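Local structure of 4-hydroxy-tetrahydrodipicolinate synthase (Methylacidiphilum fumariolicum SolV, 6T3T) at residues A[146-151]-A[176-181]; A[194-199]-A[220-225]. The protein probably catalyses the condensation of pyruvate with aspartate-beta-semialdehyde to 4-hydroxy-tetrahydrodipicolinate, a step of lysine biosynthesis, as a homotetrameric lyase. All coordinates share one frame; numbering follows the deposited sequence.

Contact 1: residues A[146-151]-A[176-181]; sequences DTVKRL and EALPGE
Val148 meets Leu178 where helix 145-154 passes the end of helix 168-177. The branch that touches is CG1, with Val148 CG1 lying 3.6 Å from Leu178 CD2 and 4.1 Å from Leu178 CD1, so one methyl of the valine rests against both methyls of the leucine. The two side chains cross at about a right angle. With CG1 anti to the backbone N (chi1 178°), the valine sends this methyl across to the other segment. Val148 also packs on Ile161 of strand 158-163 and on Phe182, which makes this the inner, buried half of the contact. One residue on, Lys149 works through its aliphatic part. Its backbone and root face Leu178, with Lys149 CA 4.0 Å and Lys149 CB 4.2 Å from Leu178 CD1, and the two CA atoms of Lys149 and Leu178 are 6.0 Å apart. Further out, the chain runs alongside Ala177: Lys149 CD comes to 3.5 Å from Ala177 O and to 4.1 Å from Ala177 CB. The lysine bends at its CG-CD bond (chi3 98°), and its NZ stays too far from Ala177 O to bond, although its charge may feel the nearby helix C terminus. No hydrogen bond or salt bridge joins the segments; the touching atoms meet by van der Waals contact. Leu178 is the first residue to leave the helical conformation; its CB does not aim at the other helix, but its two methyls reach Val148 and Lys149, and the side chain also touches Val152. Such lateral packing of consecutive outer helices is characteristic of the TIM barrel: helices 145-154 and 168-177 follow the fifth and sixth strands, and the loop that leaves the second helix leads on to the seventh strand.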
loop_
_atom_site.group_PDB
_atom_site.type_symbol
_atom_site.label_atom_id
_atom_site.label_comp_id
_atom_site.label_asym_id
_atom_site.label_seq_id
_atom_site.Cartn_x
_atom_site.Cartn_y
_atom_site.Cartn_z
ATOM N N ASP A 146 -12.310 4.213 -16.749
ATOM C CA ASP A 146 -12.653 3.826 -18.110
ATOM C C ASP A 146 -13.784 2.809 -18.119
ATOM O O ASP A 146 -14.673 2.872 -18.978
ATOM C CB ASP A 146 -11.427 3.252 -18.817
ATOM C CG ASP A 146 -11.767 2.629 -20.125
ATOM O OD1 ASP A 146 -11.904 3.392 -21.110
ATOM O OD2 ASP A 146 -11.936 1.380 -20.166
ATOM N N THR A 147 -13.797 1.906 -17.127
ATOM C CA THR A 147 -14.868 0.916 -17.011
ATOM C C THR A 147 -16.197 1.584 -16.707
ATOM O O THR A 147 -17.215 1.233 -17.308
ATOM C CB THR A 147 -14.549 -0.114 -15.921
ATOM O OG1 THR A 147 -13.362 -0.827 -16.276
ATOM C CG2 THR A 147 -15.708 -1.132 -15.731
ATOM N N VAL A 148 -16.210 2.539 -15.772
ATOM C CA VAL A 148 -17.415 3.339 -15.533
ATOM C C VAL A 148 -17.866 4.033 -16.820
ATOM O O VAL A 148 -19.062 4.061 -17.143
ATOM C CB VAL A 148 -17.175 4.364 -14.401
ATOM C CG1 VAL A 148 -18.392 5.203 -14.207
ATOM C CG2 VAL A 148 -16.808 3.675 -13.089
ATOM N N LYS A 149 -16.924 4.604 -17.577
ATOM C CA LYS A 149 -17.300 5.333 -18.784
ATOM C C LYS A 149 -17.945 4.406 -19.809
ATOM O O LYS A 149 -19.015 4.712 -20.346
ATOM C CB LYS A 149 -16.078 6.025 -19.395
ATOM C CG LYS A 149 -16.434 6.947 -20.571
ATOM C CD LYS A 149 -15.203 7.707 -21.093
ATOM C CE LYS A 149 -14.597 7.043 -22.306
ATOM N NZ LYS A 149 -13.719 7.985 -23.072
ATOM N N ARG A 150 -17.334 3.236 -20.046
ATOM C CA ARG A 150 -17.894 2.269 -20.997
ATOM C C ARG A 150 -19.263 1.781 -20.544
ATOM O O ARG A 150 -20.181 1.619 -21.358
ATOM C CB ARG A 150 -16.960 1.056 -21.157
ATOM C CG ARG A 150 -15.640 1.306 -21.891
ATOM C CD ARG A 150 -14.646 0.122 -21.726
ATOM N NE ARG A 150 -15.205 -1.128 -22.263
ATOM C CZ ARG A 150 -14.828 -2.357 -21.910
ATOM N NH1 ARG A 150 -13.871 -2.544 -20.994
ATOM N NH2 ARG A 150 -15.420 -3.410 -22.474
ATOM N N LEU A 151 -19.404 1.518 -19.248
ATOM C CA LEU A 151 -20.679 1.050 -18.716
ATOM C C LEU A 151 -21.790 2.065 -18.992
ATOM O O LEU A 151 -22.930 1.689 -19.272
ATOM C CB LEU A 151 -20.548 0.744 -17.216
ATOM C CG LEU A 151 -19.875 -0.588 -16.809
ATOM C CD1 LEU A 151 -19.675 -0.719 -15.289
ATOM C CD2 LEU A 151 -20.636 -1.838 -17.363
ATOM N N GLU A 176 -14.143 14.303 -15.380
ATOM C CA GLU A 176 -13.529 14.413 -16.708
ATOM C C GLU A 176 -14.176 13.456 -17.699
ATOM O O GLU A 176 -14.427 13.820 -18.850
ATOM C CB GLU A 176 -12.042 14.047 -16.681
ATOM C CG GLU A 176 -11.019 15.147 -16.785
ATOM C CD GLU A 176 -11.229 16.107 -17.943
ATOM O OE1 GLU A 176 -11.049 15.756 -19.132
ATOM O OE2 GLU A 176 -11.534 17.265 -17.630
ATOM N N ALA A 177 -14.437 12.216 -17.276
ATOM C CA ALA A 177 -14.771 11.174 -18.234
ATOM C C ALA A 177 -16.260 11.022 -18.496
ATOM O O ALA A 177 -16.629 10.480 -19.540
ATOM C CB ALA A 177 -14.197 9.828 -17.782
ATOM N N LEU A 178 -17.125 11.492 -17.613
ATOM C CA LEU A 178 -18.531 11.147 -17.714
ATOM C C LEU A 178 -19.388 12.383 -17.937
ATOM O O LEU A 178 -18.933 13.509 -17.713
ATOM C CB LEU A 178 -18.971 10.397 -16.451
ATOM C CG LEU A 178 -18.638 8.915 -16.713
ATOM C CD1 LEU A 178 -17.236 8.507 -16.270
ATOM C CD2 LEU A 178 -19.667 7.986 -16.133
ATOM N N PRO A 179 -20.599 12.218 -18.480
ATOM C CA PRO A 179 -21.462 13.383 -18.727
ATOM C C PRO A 179 -21.904 14.017 -17.419
ATOM O O PRO A 179 -21.817 13.426 -16.338
ATOM C CB PRO A 179 -22.664 12.809 -19.485
ATOM C CG PRO A 179 -22.243 11.413 -19.910
ATOM C CD PRO A 179 -21.263 10.961 -18.866
ATOM N N GLY A 180 -22.458 15.222 -17.538
ATOM C CA GLY A 180 -22.929 15.914 -16.351
ATOM C C GLY A 180 -24.124 15.259 -15.688
ATOM O O GLY A 180 -24.320 15.404 -14.474
ATOM N N GLU A 181 -24.946 14.541 -16.459
ATOM C CA GLU A 181 -26.141 13.946 -15.872
ATOM C C GLU A 181 -25.795 12.778 -14.964
ATOM O O GLU A 181 -26.622 12.391 -14.134
ATOM C CB GLU A 181 -27.116 13.485 -16.959
ATOM C CG GLU A 181 -27.798 14.617 -17.741
ATOM C CD GLU A 181 -29.094 15.126 -17.081
ATOM O OE1 GLU A 181 -29.571 14.515 -16.084
ATOM O OE2 GLU A 181 -29.647 16.129 -17.591
#

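Contact 2: residues A[194-199]-A[220-225]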
loop_
_atom_site.group_PDB
_atom_site.type_symbol
_atom_site.label_atom_id
_atom_site.label_comp_id
_atom_site.label_asym_id
_atom_site.label_seq_id
_atom_site.Cartn_x
_atom_site.Cartn_y
_atom_site.Cartn_z
ATOM N N PRO A 194 -14.988 17.506 0.474
ATOM C CA PRO A 194 -14.021 17.624 -0.629
ATOM C C PRO A 194 -14.514 16.965 -1.918
ATOM O O PRO A 194 -14.156 17.429 -3.012
ATOM C CB PRO A 194 -12.726 16.995 -0.058
ATOM C CG PRO A 194 -13.125 16.239 1.178
ATOM C CD PRO A 194 -14.440 16.800 1.652
ATOM N N PHE A 195 -15.336 15.914 -1.822
ATOM C CA PHE A 195 -15.909 15.306 -3.022
ATOM C C PHE A 195 -16.800 16.304 -3.753
ATOM O O PHE A 195 -16.708 16.448 -4.971
ATOM C CB PHE A 195 -16.683 14.032 -2.670
ATOM C CG PHE A 195 -15.829 12.751 -2.656
ATOM C CD1 PHE A 195 -14.492 12.782 -2.354
ATOM C CD2 PHE A 195 -16.389 11.527 -2.971
ATOM C CE1 PHE A 195 -13.736 11.616 -2.336
ATOM C CE2 PHE A 195 -15.629 10.348 -2.957
ATOM C CZ PHE A 195 -14.310 10.400 -2.651
ATOM N N LEU A 196 -17.674 16.999 -3.008
ATOM C CA LEU A 196 -18.528 18.060 -3.552
ATOM C C LEU A 196 -17.731 19.152 -4.278
ATOM O O LEU A 196 -18.148 19.651 -5.330
ATOM C CB LEU A 196 -19.310 18.702 -2.396
ATOM C CG LEU A 196 -20.692 18.183 -1.992
ATOM C CD1 LEU A 196 -20.781 16.665 -2.073
ATOM C CD2 LEU A 196 -20.995 18.662 -0.593
ATOM N N SER A 197 -16.592 19.563 -3.707
ATOM C CA SER A 197 -15.839 20.681 -4.272
ATOM C C SER A 197 -15.320 20.379 -5.679
ATOM O O SER A 197 -15.066 21.303 -6.463
ATOM C CB SER A 197 -14.661 21.030 -3.364
ATOM O OG SER A 197 -13.615 20.090 -3.556
ATOM N N VAL A 198 -15.125 19.111 -6.018
ATOM C CA VAL A 198 -14.667 18.786 -7.364
ATOM C C VAL A 198 -15.748 18.102 -8.199
ATOM O O VAL A 198 -15.444 17.558 -9.253
ATOM C CB VAL A 198 -13.385 17.942 -7.317
ATOM C CG1 VAL A 198 -12.278 18.754 -6.693
ATOM C CG2 VAL A 198 -13.600 16.683 -6.498
ATOM N N GLY A 199 -17.011 18.108 -7.753
ATOM C CA GLY A 199 -18.103 17.745 -8.655
ATOM C C GLY A 199 -19.110 16.680 -8.244
ATOM O O GLY A 199 -20.110 16.470 -8.947
ATOM N N ARG A 220 -26.512 20.367 1.167
ATOM C CA ARG A 220 -27.284 21.485 0.625
ATOM C C ARG A 220 -26.491 22.788 0.689
ATOM O O ARG A 220 -26.470 23.543 -0.283
ATOM C CB ARG A 220 -28.614 21.634 1.375
ATOM C CG ARG A 220 -29.642 20.597 1.003
ATOM C CD ARG A 220 -31.016 20.940 1.574
ATOM N NE ARG A 220 -31.076 20.849 3.037
ATOM C CZ ARG A 220 -31.045 19.711 3.726
ATOM N NH1 ARG A 220 -30.927 18.548 3.091
ATOM N NH2 ARG A 220 -31.123 19.726 5.056
ATOM N N LEU A 221 -25.823 23.058 1.825
ATOM C CA LEU A 221 -25.012 24.267 1.963
ATOM C C LEU A 221 -23.999 24.385 0.835
ATOM O O LEU A 221 -23.896 25.428 0.182
ATOM C CB LEU A 221 -24.297 24.282 3.316
ATOM C CG LEU A 221 -25.237 24.641 4.477
ATOM C CD1 LEU A 221 -24.670 24.204 5.829
ATOM C CD2 LEU A 221 -25.572 26.132 4.461
ATOM N N TYR A 222 -23.290 23.304 0.536
ATOM C CA TYR A 222 -22.310 23.413 -0.533
ATOM C C TYR A 222 -22.995 23.599 -1.884
ATOM O O TYR A 222 -22.587 24.453 -2.680
ATOM C CB TYR A 222 -21.356 22.201 -0.546
ATOM C CG TYR A 222 -20.044 22.588 -1.198
ATOM C CD1 TYR A 222 -19.031 23.183 -0.453
ATOM C CD2 TYR A 222 -19.859 22.450 -2.565
ATOM C CE1 TYR A 222 -17.859 23.588 -1.036
ATOM C CE2 TYR A 222 -18.673 22.844 -3.166
ATOM C CZ TYR A 222 -17.685 23.428 -2.399
ATOM O OH TYR A 222 -16.501 23.849 -2.976
ATOM N N LEU A 223 -24.058 22.837 -2.150
ATOM C CA LEU A 223 -24.665 22.900 -3.480
ATOM C C LEU A 223 -25.301 24.254 -3.757
ATOM O O LEU A 223 -25.464 24.627 -4.930
ATOM C CB LEU A 223 -25.689 21.781 -3.656
ATOM C CG LEU A 223 -25.049 20.399 -3.722
ATOM C CD1 LEU A 223 -26.107 19.297 -3.800
ATOM C CD2 LEU A 223 -24.157 20.352 -4.938
ATOM N N GLU A 224 -25.700 24.993 -2.716
ATOM C CA GLU A 224 -26.247 26.329 -2.928
ATOM C C GLU A 224 -25.197 27.452 -2.801
ATOM O O GLU A 224 -25.566 28.630 -2.728
ATOM C CB GLU A 224 -27.477 26.551 -2.024
ATOM C CG GLU A 224 -27.285 26.724 -0.553
ATOM C CD GLU A 224 -28.521 26.279 0.236
ATOM O OE1 GLU A 224 -29.327 25.501 -0.290
ATOM O OE2 GLU A 224 -28.708 26.713 1.392
ATOM N N GLY A 225 -23.905 27.125 -2.865
ATOM C CA GLY A 225 -22.882 28.156 -2.906
ATOM C C GLY A 225 -22.513 28.800 -1.578
ATOM O O GLY A 225 -22.171 29.988 -1.538
HETATM O O HOH W 1 -16.160 23.648 -5.801
#
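Apolar packing between Leu196 and Tyr222 makes up most of this contact. Leu196 CD2 presses on Tyr222 CB at 3.6 Å, while Leu196 CB lies 3.8 Å from Tyr222 CD2, and the two side chains slide past each other in opposite directions. The ring, swung out with CG roughly anti to the backbone N (chi1 -155°), continues to Ser197, whose CA is 3.7 Å from Tyr222 CE2; Leu196 CB and Ser197 CA both approach the ring obliquely. Polar contacts finish the tyrosine tip. Ser197 CB makes a close approach of 3.4 Å to Tyr222 OH. No direct hydrogen bond crosses, but Tyr222 OH donates to a water at 2.9 Å, lying in the ring plane at its edge, and that water donates to Ser197 O at 2.7 Å. Ser197 OG turns back on its own segment and donates to Pro194 O at 2.8 Å, with the donor tilted 25° from the carbonyl plane. Both helices end in Schellman motifs, with Gly199 and Gly225 as the positive-phi residues. Ser197 also meets Leu193 of a second subunit, and Tyr222 meets Pro227 of its own chain and of that subunit. Helix 192-197 and the turn after it pack by Phe195 and Val198 on helix 168-177, and helix 212-223 by Leu221 on helix 227-243; strand 202-205, the eighth of the barrel, lies between the two helices in the chain.

Followed from the N terminus, contact 1 closes first: helix 145-154 leads through strand 158-163 into helix 168-177, whose end returns to the first helix. After strand 183-186 the chain enters helix 192-197, and contact 2 closes a second loop, which contains strand 202-205, when helix 212-223 comes back beside it. The two loops are in series, neither nested nor crossed. The centres of contacts 1 and 2 are about 20 Å apart, and the nearest atoms of contacts 1 and 2 are about 7 Å apart. Helix 168-177 is the bridge: its C-terminal end takes part in contact 1 and its side packs against segment 194-199. Together they tie successive helices around one side of the barrel.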